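Local coordinates for iron uptake protein A2 (PDB 2VOZ), which probably serves as a periplasmic substrate-binding subunit of an ABC transporter that imports ferric iron, at residues 132-137 with 243-248; 138-143 with 217-222; 226-231 with 311-316. All coordinates share one frame; numbering follows the deposited sequence. Where two conformers were deposited one is given.

Interaction 1. Residues 132-137 with 243-248; sequences VLYYSR and EKVSLF. With SO4 (sulfate ion), chain E.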
# COMPACT_ATOMS: atom_id res chain seq x y z
N VAL B 132 29.78 2.80 4.35
CA VAL B 132 30.83 1.95 3.83
C VAL B 132 31.32 2.46 2.48
O VAL B 132 30.85 3.48 1.99
CB VAL B 132 30.33 0.49 3.67
CG1 VAL B 132 30.01 -0.14 5.04
CG2 VAL B 132 29.11 0.39 2.69
N LEU B 133 32.26 1.73 1.88
CA LEU B 133 32.70 2.04 0.54
C LEU B 133 32.15 1.02 -0.42
O LEU B 133 31.95 -0.16 -0.06
CB LEU B 133 34.22 1.99 0.47
CG LEU B 133 34.98 2.83 1.49
CD1 LEU B 133 36.49 2.90 1.16
CD2 LEU B 133 34.41 4.23 1.57
N TYR B 134 31.87 1.50 -1.62
CA TYR B 134 31.47 0.66 -2.74
C TYR B 134 32.50 0.84 -3.82
O TYR B 134 33.02 1.94 -4.02
CB TYR B 134 30.08 1.05 -3.24
CG TYR B 134 29.05 0.70 -2.19
CD1 TYR B 134 28.55 1.67 -1.33
CD2 TYR B 134 28.67 -0.62 -1.99
CE1 TYR B 134 27.61 1.36 -0.34
CE2 TYR B 134 27.74 -0.95 -1.01
CZ TYR B 134 27.22 0.05 -0.19
OH TYR B 134 26.30 -0.31 0.77
N TYR B 135 32.80 -0.23 -4.54
CA TYR B 135 33.85 -0.09 -5.57
C TYR B 135 33.54 -0.92 -6.79
O TYR B 135 32.89 -1.97 -6.71
CB TYR B 135 35.24 -0.45 -5.01
CG TYR B 135 35.40 -1.92 -4.64
CD1 TYR B 135 35.11 -2.38 -3.33
CD2 TYR B 135 35.83 -2.87 -5.62
CE1 TYR B 135 35.27 -3.72 -2.97
CE2 TYR B 135 36.01 -4.21 -5.25
CZ TYR B 135 35.71 -4.63 -3.95
OH TYR B 135 35.83 -5.97 -3.63
N SER B 136 34.04 -0.43 -7.92
CA SER B 136 33.91 -1.11 -9.20
C SER B 136 34.74 -2.40 -9.16
O SER B 136 35.95 -2.36 -9.00
CB SER B 136 34.50 -0.21 -10.31
OG SER B 136 34.53 -0.90 -11.55
N ARG B 137 34.09 -3.53 -9.37
CA ARG B 137 34.78 -4.82 -9.35
C ARG B 137 35.82 -4.88 -10.48
O ARG B 137 36.91 -5.39 -10.28
CB ARG B 137 33.78 -5.93 -9.47
CG ARG B 137 32.99 -6.09 -8.20
CD ARG B 137 31.97 -7.23 -8.24
NE ARG B 137 32.58 -8.52 -8.55
CZ ARG B 137 33.29 -9.27 -7.70
NH1 ARG B 137 33.53 -8.85 -6.45
NH2 ARG B 137 33.78 -10.44 -8.11
N GLU B 243 26.38 -7.10 -9.43
CA GLU B 243 27.42 -7.86 -10.14
C GLU B 243 28.62 -7.02 -10.43
O GLU B 243 29.70 -7.54 -10.59
CB GLU B 243 26.88 -8.45 -11.43
CG GLU B 243 26.21 -9.80 -11.13
CD GLU B 243 25.07 -10.13 -12.07
OE1 GLU B 243 24.95 -9.48 -13.15
OE2 GLU B 243 24.27 -11.05 -11.71
N LYS B 244 28.41 -5.72 -10.54
CA LYS B 244 29.45 -4.80 -11.01
C LYS B 244 30.15 -4.05 -9.89
O LYS B 244 31.24 -3.51 -10.08
CB LYS B 244 28.87 -3.81 -12.01
CG LYS B 244 28.61 -4.47 -13.36
CD LYS B 244 28.13 -3.47 -14.39
CE LYS B 244 27.99 -4.15 -15.75
NZ LYS B 244 29.36 -4.43 -16.29
N VAL B 245 29.51 -4.02 -8.74
CA VAL B 245 29.96 -3.18 -7.61
C VAL B 245 30.01 -4.05 -6.37
O VAL B 245 29.10 -4.86 -6.18
CB VAL B 245 28.96 -2.00 -7.39
CG1 VAL B 245 29.41 -1.15 -6.19
CG2 VAL B 245 28.83 -1.14 -8.68
N SER B 246 31.06 -3.92 -5.54
CA SER B 246 31.12 -4.66 -4.27
C SER B 246 31.15 -3.72 -3.08
O SER B 246 31.51 -2.55 -3.21
CB SER B 246 32.33 -5.60 -4.21
OG SER B 246 32.14 -6.73 -5.09
N LEU B 247 30.78 -4.25 -1.92
CA LEU B 247 30.76 -3.49 -0.67
C LEU B 247 32.10 -3.75 0.05
O LEU B 247 32.53 -4.89 0.16
CB LEU B 247 29.58 -3.98 0.20
CG LEU B 247 29.35 -3.33 1.56
CD1 LEU B 247 27.88 -3.53 1.91
CD2 LEU B 247 30.20 -3.94 2.66
N PHE B 248 32.73 -2.69 0.54
CA PHE B 248 33.97 -2.81 1.30
C PHE B 248 33.79 -2.08 2.63
O PHE B 248 33.45 -0.88 2.62
CB PHE B 248 35.12 -2.15 0.50
CG PHE B 248 36.43 -2.13 1.24
CD1 PHE B 248 37.29 -3.26 1.20
CD2 PHE B 248 36.83 -1.00 1.94
CE1 PHE B 248 38.52 -3.24 1.89
CE2 PHE B 248 38.06 -0.97 2.65
CZ PHE B 248 38.90 -2.09 2.61
S SO4 E . 30.17 -8.33 -2.07
O1 SO4 E . 29.89 -6.90 -1.90
O2 SO4 E . 30.66 -8.64 -3.44
O3 SO4 E . 31.19 -8.77 -1.10
O4 SO4 E . 28.95 -9.11 -1.83
O HOH W 1 31.91 -1.23 -12.17
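CG of Tyr135 lies between the backbone N and the carbonyl carbon (chi1 67°), and the ring beyond it meets Ser246 and Phe248; the Arg137 chain bends at chi3 (57°), which puts NE near Glu243 O, and its guanidinium meets the same serine. Ser246 CB lies over one face of the Tyr135 ring, a CH-pi contact 4.0 Å from the centroid, and Phe248 CB sits at the ring edge, 3.8 Å from Tyr135 CE1. Arg137 NH1 donates to Ser246 OG at 2.9 Å, nearly in the guanidinium plane. That hydroxyl in turn donates to O2 of a sulfate, probably from the crystallisation liquor, whose O1 takes the N-H of Leu247 in an almost straight bond of 2.8 Å.

Along the backbones the strands run antiparallel. Leu133 with Phe248 and Tyr135 with Ser246 form the hydrogen-bonded pairs, and Arg137 N adds a bond of 2.9 Å to Lys244 O where helix 236-244 gives way to the strand. On the other face Tyr134 CE2 packs against Leu247 CB at 3.7 Å, and Tyr134 CB meets Val245 CG1. The Tyr134 hydroxyl is bonded to Asn223 O. Backbone bonds of Val132 with Ala222, Tyr134 with Ala220 and Ser136 with Asp218 place strand 124-136 between 245-248 and 219-223, and helix 205-213 packs Ile209 and Ile212 on the sheet face that carries Tyr134 and Val245.

Interaction 2. Residues 138-143 with 217-222; sequences DRVNPA and GDVAIA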
# COMPACT_ATOMS: atom_id res chain seq x y z
N ASP B 138 35.48 -4.29 -11.63
CA ASP B 138 36.36 -4.34 -12.79
C ASP B 138 37.51 -3.34 -12.69
O ASP B 138 38.62 -3.62 -13.17
CB ASP B 138 35.56 -4.09 -14.07
CG ASP B 138 34.66 -5.26 -14.43
OD1 ASP B 138 33.86 -5.11 -15.38
OD2 ASP B 138 34.72 -6.34 -13.79
N ARG B 139 37.27 -2.20 -12.04
CA ARG B 139 38.26 -1.11 -12.10
C ARG B 139 39.03 -0.80 -10.83
O ARG B 139 39.96 0.02 -10.85
CB ARG B 139 37.61 0.18 -12.62
CG ARG B 139 36.89 0.01 -13.97
CD ARG B 139 36.41 1.33 -14.50
NE ARG B 139 35.42 1.94 -13.58
CZ ARG B 139 34.13 1.63 -13.54
NH1 ARG B 139 33.33 2.26 -12.67
NH2 ARG B 139 33.58 0.75 -14.42
N VAL B 140 38.61 -1.40 -9.73
CA VAL B 140 39.25 -1.21 -8.45
C VAL B 140 39.62 -2.52 -7.84
O VAL B 140 38.80 -3.44 -7.78
CB VAL B 140 38.34 -0.46 -7.44
CG1 VAL B 140 39.01 -0.38 -6.07
CG2 VAL B 140 37.98 0.92 -7.99
N ASN B 141 40.85 -2.58 -7.33
CA ASN B 141 41.35 -3.69 -6.60
C ASN B 141 41.13 -3.34 -5.12
O ASN B 141 41.67 -2.32 -4.68
CB ASN B 141 42.84 -3.81 -6.92
CG ASN B 141 43.51 -4.96 -6.18
OD1 ASN B 141 43.03 -5.42 -5.17
ND2 ASN B 141 44.64 -5.42 -6.72
N PRO B 142 40.37 -4.16 -4.36
CA PRO B 142 40.09 -3.78 -2.99
C PRO B 142 41.32 -3.72 -2.08
O PRO B 142 41.25 -3.10 -1.03
CB PRO B 142 39.13 -4.86 -2.49
CG PRO B 142 39.34 -6.02 -3.41
CD PRO B 142 39.72 -5.45 -4.71
N ALA B 143 42.44 -4.33 -2.49
CA ALA B 143 43.69 -4.16 -1.72
C ALA B 143 44.12 -2.69 -1.66
O ALA B 143 44.86 -2.28 -0.75
CB ALA B 143 44.81 -5.00 -2.32
N GLY B 217 32.17 6.86 -11.89
CA GLY B 217 33.29 6.94 -10.92
C GLY B 217 33.59 5.53 -10.48
O GLY B 217 32.94 4.60 -10.97
N ASP B 218 34.52 5.34 -9.53
CA ASP B 218 34.98 4.00 -9.20
C ASP B 218 34.79 3.60 -7.74
O ASP B 218 34.79 2.41 -7.42
CB ASP B 218 36.48 3.86 -9.51
CG ASP B 218 36.80 3.93 -10.99
OD1 ASP B 218 35.89 4.02 -11.86
OD2 ASP B 218 38.02 3.91 -11.28
N VAL B 219 34.67 4.59 -6.87
CA VAL B 219 34.53 4.35 -5.40
C VAL B 219 33.47 5.31 -4.87
O VAL B 219 33.52 6.50 -5.14
CB VAL B 219 35.84 4.57 -4.60
CG1 VAL B 219 35.60 4.32 -3.11
CG2 VAL B 219 36.96 3.65 -5.14
N ALA B 220 32.47 4.77 -4.18
CA ALA B 220 31.40 5.60 -3.62
C ALA B 220 31.39 5.42 -2.12
O ALA B 220 31.84 4.38 -1.61
CB ALA B 220 30.05 5.23 -4.17
N ILE B 221 30.87 6.45 -1.43
CA ILE B 221 30.61 6.35 0.00
C ILE B 221 29.10 6.33 0.16
O ILE B 221 28.42 7.22 -0.37
CB ILE B 221 31.18 7.57 0.75
CG1 ILE B 221 32.72 7.64 0.52
CG2 ILE B 221 30.88 7.47 2.26
CD1 ILE B 221 33.39 8.89 1.15
N ALA B 222 28.56 5.29 0.80
CA ALA B 222 27.10 5.18 0.98
C ALA B 222 26.82 4.20 2.08
O ALA B 222 27.71 3.49 2.53
CB ALA B 222 26.37 4.77 -0.31
O HOH W 2 40.16 2.75 -10.10
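Arg139 grips Asp218 through one carboxylate oxygen: NE donates to OD1 at 2.7 Å in a nearly straight salt-bridge bond, and NH1 adds a weak bond to the same atom. A bend of the Arg139 chain at chi3 (-62°) places NE for this bond. OD1 lies close to the guanidinium plane, but the arginine meets it from above the carboxylate plane, the two flat groups being turned 47° apart. NH1 also donates to Gly217 O at 2.9 Å, so a single nitrogen ties side chain and backbone of the 217-222 segment together. Beside this polar pair, Val140 CG2 rests 3.6 Å from Asp218 CB and 4.1 Å from Val219 CG2.

The other carboxylate oxygen is bridged by a water, which donates to Asp218 OD2 at 2.7 Å and to Arg139 O at 2.8 Å. An alanine in place of Asp218 would probably leave the Arg139 charge without its mate and the bridging water without OD2, with NH1 still held by Gly217 O.

Further out, Ile212 O accepts from Arg139 NH1 and Ser136 OG from Arg139 N, which fixes both ends of the arginine; Lys159 makes a long, weak ion pair with Asp218 OD2. Tyr135 and Leu145 pack on Val140. Asn141 OD1 accepts from Ala143 N at 3.0 Å, an Asx turn leading into the short 3-10 segment. The arrangement is a salt bridge pinning the loop that leaves strand 124-136 to the residues just ahead of strand 219-223, within the solute-binding-protein fold and away from the iron ligands.

Interaction 3. Residues 226-231 with 311-316; sequences YYIRLQ and PVLAAH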
# COMPACT_ATOMS: atom_id res chain seq x y z
N TYR B 226 21.61 0.14 1.61
CA TYR B 226 21.24 0.36 0.23
C TYR B 226 21.71 -0.75 -0.68
O TYR B 226 21.02 -1.08 -1.64
CB TYR B 226 21.81 1.69 -0.28
CG TYR B 226 21.20 2.84 0.45
CD1 TYR B 226 19.83 3.14 0.29
CD2 TYR B 226 21.98 3.64 1.29
CE1 TYR B 226 19.25 4.21 0.98
CE2 TYR B 226 21.40 4.70 1.98
CZ TYR B 226 20.05 4.98 1.81
OH TYR B 226 19.48 6.03 2.52
N TYR B 227 22.88 -1.32 -0.39
CA TYR B 227 23.35 -2.42 -1.21
C TYR B 227 22.53 -3.70 -0.96
O TYR B 227 22.25 -4.45 -1.90
CB TYR B 227 24.82 -2.63 -0.95
CG TYR B 227 25.50 -3.61 -1.90
CD1 TYR B 227 26.05 -3.19 -3.12
CD2 TYR B 227 25.58 -4.95 -1.58
CE1 TYR B 227 26.69 -4.08 -3.97
CE2 TYR B 227 26.22 -5.86 -2.43
CZ TYR B 227 26.78 -5.42 -3.62
OH TYR B 227 27.39 -6.35 -4.43
N ILE B 228 22.13 -3.90 0.29
CA ILE B 228 21.29 -5.06 0.64
C ILE B 228 19.99 -4.98 -0.14
O ILE B 228 19.51 -6.01 -0.65
CB ILE B 228 21.09 -5.21 2.17
CG1 ILE B 228 22.42 -5.07 2.94
CG2 ILE B 228 20.38 -6.56 2.46
CD1 ILE B 228 23.52 -6.08 2.47
N ARG B 229 19.42 -3.78 -0.30
CA ARG B 229 18.19 -3.63 -1.11
C ARG B 229 18.40 -4.13 -2.50
O ARG B 229 17.57 -4.84 -3.02
CB ARG B 229 17.75 -2.17 -1.25
CG ARG B 229 17.23 -1.61 -0.01
CD ARG B 229 16.76 -0.18 -0.23
NE ARG B 229 16.58 0.45 1.07
CZ ARG B 229 16.31 1.74 1.22
NH1 ARG B 229 16.19 2.22 2.45
NH2 ARG B 229 16.12 2.53 0.16
N LEU B 230 19.51 -3.71 -3.11
CA LEU B 230 19.81 -4.09 -4.50
C LEU B 230 19.97 -5.62 -4.61
O LEU B 230 19.41 -6.21 -5.53
CB LEU B 230 21.08 -3.39 -4.99
CG LEU B 230 20.91 -1.88 -5.16
CD1 LEU B 230 22.29 -1.25 -5.54
CD2 LEU B 230 19.87 -1.57 -6.24
N GLN B 231 20.65 -6.25 -3.63
CA GLN B 231 20.85 -7.70 -3.63
C GLN B 231 19.50 -8.43 -3.59
O GLN B 231 19.30 -9.48 -4.24
CB GLN B 231 21.72 -8.11 -2.45
CG GLN B 231 23.20 -7.72 -2.59
CD GLN B 231 23.99 -8.27 -1.44
OE1 GLN B 231 24.14 -7.61 -0.40
NE2 GLN B 231 24.48 -9.51 -1.60
N PRO B 311 20.28 -12.39 6.96
CA PRO B 311 21.32 -13.24 6.34
C PRO B 311 22.10 -12.59 5.19
O PRO B 311 23.31 -12.81 5.08
CB PRO B 311 20.54 -14.47 5.85
CG PRO B 311 19.23 -14.43 6.51
CD PRO B 311 18.95 -13.04 6.98
N VAL B 312 21.41 -11.85 4.32
CA VAL B 312 22.07 -11.14 3.21
C VAL B 312 23.07 -10.11 3.77
O VAL B 312 24.22 -10.02 3.30
CB VAL B 312 21.03 -10.47 2.27
CG1 VAL B 312 21.75 -9.74 1.11
CG2 VAL B 312 20.09 -11.53 1.67
N LEU B 313 22.66 -9.34 4.77
CA LEU B 313 23.58 -8.38 5.39
C LEU B 313 24.72 -9.13 6.08
O LEU B 313 25.88 -8.75 5.94
CB LEU B 313 22.80 -7.50 6.38
CG LEU B 313 23.63 -6.52 7.20
CD1 LEU B 313 24.37 -5.53 6.22
CD2 LEU B 313 22.70 -5.77 8.13
N ALA B 314 24.39 -10.20 6.81
CA ALA B 314 25.38 -10.94 7.61
C ALA B 314 26.46 -11.57 6.72
O ALA B 314 27.58 -11.75 7.17
CB ALA B 314 24.70 -12.00 8.47
N ALA B 315 26.11 -11.89 5.47
CA ALA B 315 27.06 -12.56 4.55
C ALA B 315 28.21 -11.63 4.14
O ALA B 315 29.19 -12.08 3.54
CB ALA B 315 26.36 -13.09 3.35
N HIS B 316 28.07 -10.33 4.41
CA HIS B 316 29.16 -9.39 4.16
C HIS B 316 30.21 -9.39 5.27
O HIS B 316 31.23 -8.72 5.16
CB HIS B 316 28.61 -7.97 3.96
CG HIS B 316 27.89 -7.82 2.68
ND1 HIS B 316 28.54 -7.58 1.50
CD2 HIS B 316 26.57 -7.90 2.38
CE1 HIS B 316 27.66 -7.50 0.51
NE2 HIS B 316 26.45 -7.67 1.02
O HOH W 3 25.35 -10.94 0.88
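Tyr227 is the first residue of helix 224-232 to touch the 311-316 segment here: its CE2 lies 3.7 Å from His316 CE1, the two rings meeting rim to rim with their planes at 80°. Its hydroxyl is bonded to Val245 O. Ile228 fits among three partners. Its CG2, anti to the backbone N, packs against Val312 CG1 at 3.7 Å; CG1 meets Leu313 CD1 at 3.8 Å; and CD1 comes tip to tip with the His316 ring, 3.6 Å from CD2.

One turn beyond Tyr227, Gln231 reaches out on an extended chain (chi2 -175°) and its OE1 accepts from His316 NE2 at 2.7 Å. This bond is straight and in the imidazole plane, with the amide turned 75° from the ring. It is consistent with a proton on NE2, and a water accepting from Gln231 NE2 and donating to Val312 O settles the other end of the amide. A sulfate, probably from the crystallisation liquor, also lies close to the His316 ring.

The contact docks segment 311-316 onto helix 224-232, which carries two iron-ligand tyrosines, Tyr225 and Tyr226, near its start; the side chain of Ile228 is about 5 Å from that of Tyr225. No iron is bound in this apo form.

Interactions 1 and 2 share one sheet: strand 124-136 pairs with 245-248 in the first and, through backbone bonds such as Tyr134 N to Ala220 O, with the strand 219-223 of the second. Interaction 3 is a helix contact beside interaction 1, joined to it where the rings of Tyr134 and Tyr227 meet and by a sulfate that lies near both; it only adjoins interaction 2 in sequence. Interaction 2 is mostly buried yet centred on a charged pair, whereas interactions 1 and 3 are partly buried. Interaction 1 combines a backbone ladder with a polar, sulfate-bound corner, and interaction 3 relies on apolar contacts and one imidazole-to-amide hydrogen bond, close to the iron-binding tyrosines.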